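Local atomic coordinates of SPbeta prophage-derived aminoglycoside N(3')-acetyltransferase-like protein YokD (Bacillus subtilis, PDB entry 2NYG), a protein that probably acetylates an amino group of a substrate with coenzyme A as the acetyl carrier, and may thereby contribute to antibiotic resistance. Residues 129-135 and 149-155. Residues are numbered along the deposited sequence; the frame is centred on the assembly and turned at random.
Sequences NHPNYSF and HPLEFGL
How buried histidines tie two irregular loops together is illustrated in the antibiotic N-acetyltransferase fold, where residues 129-135 link strands 126-127 and 135-139, and residues 149-155 lie between helices 142-146 and 160-166. At the apolar centre Leu155 (chi1 t) lays CD2 over the face of the Tyr133 ring (chi1 m), 3.7 Å from its centroid, a CH-pi contact, while Leu155 CD1 meets the Phe135 ring edge, 4.1 Å from Phe135 CZ. Both loops run in the same direction, with CA pairs Asn129-His149 6.0 Å, His130-Leu151 5.9 Å and Tyr133-Leu155 6.8 Å. His130 CB sits 3.4 Å above the His149 ring centroid; chi1 t places the His130 imidazole between Leu151 CD1 and Gly154 O, one over each face. Gly154, at phi/psi 34/60, leaves room where a CB would strike His130 CD2. Further out, His149 NE2 donates to Tyr133 O (2.9 Å). His130 ND1 accepts from backbone N of Asn132 and Tyr133, 3.1 Å from each, so His130 NE2 carries the proton and donates to Leu151 O at 2.7 Å.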
ATOM      1  N   ASN A 129       2.208  11.303  14.111  1.00 40.01           N
ATOM      2  CA  ASN A 129       0.801  11.657  14.137  1.00 40.03           C
ATOM      3  C   ASN A 129       0.253  12.888  13.391  1.00 40.20           C
ATOM      4  O   ASN A 129      -0.792  13.417  13.760  1.00 42.63           O
ATOM      5  CB  ASN A 129       0.342  11.698  15.592  1.00 38.28           C
ATOM      6  CG  ASN A 129      -1.143  11.504  15.724  1.00 38.10           C
ATOM      7  OD1 ASN A 129      -1.703  10.582  15.143  1.00 38.23           O
ATOM      8  ND2 ASN A 129      -1.796  12.371  16.487  1.00 38.16           N
ATOM      9  N   HIS A 130       0.914  13.341  12.336  1.00 39.38           N
ATOM     10  CA  HIS A 130       0.395  14.497  11.609  1.00 38.96           C
ATOM     11  C   HIS A 130      -0.524  14.005  10.493  1.00 38.05           C
ATOM     12  O   HIS A 130      -0.238  13.001   9.838  1.00 38.27           O
ATOM     13  CB  HIS A 130       1.545  15.327  11.051  1.00 40.03           C
ATOM     14  CG  HIS A 130       1.160  16.736  10.730  1.00 41.62           C
ATOM     15  ND1 HIS A 130       0.506  17.082   9.566  1.00 41.03           N
ATOM     16  CD2 HIS A 130       1.271  17.875  11.454  1.00 40.29           C
ATOM     17  CE1 HIS A 130       0.230  18.374   9.591  1.00 41.34           C
ATOM     18  NE2 HIS A 130       0.681  18.878  10.725  1.00 40.64           N
ATOM     19  N   PRO A 131      -1.647  14.697  10.264  1.00 37.15           N
ATOM     20  CA  PRO A 131      -2.632  14.342   9.235  1.00 36.31           C
ATOM     21  C   PRO A 131      -2.243  14.613   7.781  1.00 37.26           C
ATOM     22  O   PRO A 131      -2.826  14.029   6.849  1.00 37.50           O
ATOM     23  CB  PRO A 131      -3.860  15.128   9.674  1.00 37.24           C
ATOM     24  CG  PRO A 131      -3.259  16.362  10.246  1.00 37.71           C
ATOM     25  CD  PRO A 131      -2.148  15.796  11.103  1.00 38.31           C
ATOM     26  N   ASN A 132      -1.257  15.486   7.582  1.00 36.91           N
ATOM     27  CA  ASN A 132      -0.819  15.791   6.233  1.00 37.12           C
ATOM     28  C   ASN A 132       0.639  15.487   5.969  1.00 37.52           C
ATOM     29  O   ASN A 132       0.978  14.923   4.942  1.00 37.59           O
ATOM     30  CB  ASN A 132      -1.063  17.263   5.901  1.00 38.78           C
ATOM     31  CG  ASN A 132      -2.526  17.624   5.839  1.00 40.16           C
ATOM     32  OD1 ASN A 132      -3.400  16.775   5.653  1.00 42.46           O
ATOM     33  ND2 ASN A 132      -2.800  18.913   5.966  1.00 43.89           N
ATOM     34  N   TYR A 133       1.506  15.861   6.901  1.00 38.41           N
ATOM     35  CA  TYR A 133       2.935  15.674   6.716  1.00 39.03           C
ATOM     36  C   TYR A 133       3.579  14.675   7.668  1.00 39.36           C
ATOM     37  O   TYR A 133       4.554  14.982   8.359  1.00 39.75           O
ATOM     38  CB  TYR A 133       3.611  17.029   6.854  1.00 39.42           C
ATOM     39  CG  TYR A 133       2.953  18.105   6.013  1.00 41.81           C
ATOM     40  CD1 TYR A 133       2.896  17.993   4.613  1.00 41.62           C
ATOM     41  CD2 TYR A 133       2.416  19.254   6.606  1.00 40.87           C
ATOM     42  CE1 TYR A 133       2.322  19.004   3.831  1.00 40.93           C
ATOM     43  CE2 TYR A 133       1.845  20.265   5.830  1.00 42.27           C
ATOM     44  CZ  TYR A 133       1.803  20.131   4.445  1.00 41.60           C
ATOM     45  OH  TYR A 133       1.232  21.114   3.680  1.00 43.66           O
ATOM     46  N   SER A 134       3.031  13.470   7.705  1.00 38.78           N
ATOM     47  CA  SER A 134       3.571  12.437   8.572  1.00 35.77           C
ATOM     48  C   SER A 134       4.804  11.827   7.940  1.00 34.62           C
ATOM     49  O   SER A 134       5.045  11.967   6.743  1.00 34.59           O
ATOM     50  CB  SER A 134       2.533  11.335   8.813  1.00 35.23           C
ATOM     51  OG  SER A 134       1.880  10.975   7.606  1.00 36.55           O
ATOM     52  N   PHE A 135       5.597  11.172   8.778  1.00 33.97           N
ATOM     53  CA  PHE A 135       6.790  10.472   8.350  1.00 31.96           C
ATOM     54  C   PHE A 135       6.668   9.067   8.915  1.00 30.68           C
ATOM     55  O   PHE A 135       5.840   8.797   9.784  1.00 29.09           O
ATOM     56  CB  PHE A 135       8.042  11.144   8.908  1.00 30.87           C
ATOM     57  CG  PHE A 135       8.386  12.430   8.235  1.00 30.44           C
ATOM     58  CD1 PHE A 135       9.278  12.455   7.167  1.00 31.25           C
ATOM     59  CD2 PHE A 135       7.831  13.626   8.675  1.00 29.02           C
ATOM     60  CE1 PHE A 135       9.618  13.662   6.550  1.00 32.27           C
ATOM     61  CE2 PHE A 135       8.157  14.832   8.071  1.00 28.25           C
ATOM     62  CZ  PHE A 135       9.056  14.853   7.006  1.00 31.53           C
ATOM     63  N   HIS A 149       5.671  15.215  16.877  1.00 53.08           N
ATOM     64  CA  HIS A 149       4.824  15.771  15.796  1.00 51.05           C
ATOM     65  C   HIS A 149       3.517  16.599  16.073  1.00 50.58           C
ATOM     66  O   HIS A 149       2.421  16.063  16.046  1.00 51.94           O
ATOM     67  CB  HIS A 149       4.480  14.669  14.785  1.00 49.31           C
ATOM     68  CG  HIS A 149       4.632  15.083  13.355  1.00 49.14           C
ATOM     69  ND1 HIS A 149       4.536  16.392  12.927  1.00 47.66           N
ATOM     70  CD2 HIS A 149       4.878  14.346  12.248  1.00 47.84           C
ATOM     71  CE1 HIS A 149       4.727  16.446  11.621  1.00 47.47           C
ATOM     72  NE2 HIS A 149       4.938  15.216  11.185  1.00 47.15           N
ATOM     73  N   PRO A 150       3.658  17.920  16.294  1.00 49.90           N
ATOM     74  CA  PRO A 150       2.550  18.839  16.559  1.00 48.91           C
ATOM     75  C   PRO A 150       1.777  19.158  15.267  1.00 48.68           C
ATOM     76  O   PRO A 150       2.323  19.097  14.168  1.00 48.13           O
ATOM     77  CB  PRO A 150       3.249  20.044  17.126  1.00 48.15           C
ATOM     78  CG  PRO A 150       4.491  20.080  16.322  1.00 50.91           C
ATOM     79  CD  PRO A 150       4.933  18.644  16.183  1.00 49.07           C
ATOM     80  N   LEU A 151       0.503  19.504  15.379  1.00 49.67           N
ATOM     81  CA  LEU A 151      -0.265  19.811  14.180  1.00 51.19           C
ATOM     82  C   LEU A 151       0.223  21.083  13.482  1.00 52.75           C
ATOM     83  O   LEU A 151       0.437  21.104  12.276  1.00 53.05           O
ATOM     84  CB  LEU A 151      -1.735  19.966  14.536  1.00 49.98           C
ATOM     85  CG  LEU A 151      -2.661  20.057  13.336  1.00 50.32           C
ATOM     86  CD1 LEU A 151      -2.571  18.779  12.515  1.00 50.23           C
ATOM     87  CD2 LEU A 151      -4.076  20.283  13.818  1.00 50.95           C
ATOM     88  N   GLU A 152       0.375  22.143  14.266  1.00 55.68           N
ATOM     89  CA  GLU A 152       0.821  23.443  13.784  1.00 57.55           C
ATOM     90  C   GLU A 152       2.241  23.416  13.231  1.00 57.56           C
ATOM     91  O   GLU A 152       3.188  23.036  13.926  1.00 56.28           O
ATOM     92  CB  GLU A 152       0.732  24.469  14.918  1.00 59.60           C
ATOM     93  CG  GLU A 152       0.873  25.909  14.478  1.00 64.31           C
ATOM     94  CD  GLU A 152       0.708  26.895  15.627  1.00 67.08           C
ATOM     95  OE1 GLU A 152       1.647  27.020  16.447  1.00 68.01           O
ATOM     96  OE2 GLU A 152      -0.366  27.538  15.713  1.00 68.45           O
ATOM     97  N   PHE A 153       2.371  23.843  11.976  1.00 58.13           N
ATOM     98  CA  PHE A 153       3.645  23.882  11.281  1.00 59.37           C
ATOM     99  C   PHE A 153       4.055  22.451  11.001  1.00 59.51           C
ATOM    100  O   PHE A 153       3.928  21.978   9.880  1.00 60.30           O
ATOM    101  CB  PHE A 153       4.665  24.635  12.137  1.00 61.04           C
ATOM    102  CG  PHE A 153       4.278  26.071  12.385  1.00 62.48           C
ATOM    103  CD1 PHE A 153       4.293  26.608  13.671  1.00 64.34           C
ATOM    104  CD2 PHE A 153       3.846  26.875  11.325  1.00 62.90           C
ATOM    105  CE1 PHE A 153       3.875  27.931  13.895  1.00 65.17           C
ATOM    106  CE2 PHE A 153       3.430  28.186  11.534  1.00 62.70           C
ATOM    107  CZ  PHE A 153       3.442  28.715  12.818  1.00 64.24           C
ATOM    108  N   GLY A 154       4.517  21.749  12.024  1.00 59.35           N
ATOM    109  CA  GLY A 154       4.893  20.353  11.854  1.00 58.73           C
ATOM    110  C   GLY A 154       5.494  19.934  10.518  1.00 57.04           C
ATOM    111  O   GLY A 154       4.970  19.086   9.810  1.00 56.38           O
ATOM    112  N   LEU A 155       6.615  20.554  10.190  1.00 55.10           N
ATOM    113  CA  LEU A 155       7.377  20.292   8.984  1.00 51.77           C
ATOM    114  C   LEU A 155       8.517  21.273   9.222  1.00 49.47           C
ATOM    115  O   LEU A 155       9.477  21.383   8.462  1.00 48.05           O
ATOM    116  CB  LEU A 155       6.559  20.623   7.732  1.00 51.45           C
ATOM    117  CG  LEU A 155       7.124  20.069   6.413  1.00 53.01           C
ATOM    118  CD1 LEU A 155       7.787  18.707   6.648  1.00 52.91           C
ATOM    119  CD2 LEU A 155       6.016  19.944   5.380  1.00 51.22           C
TER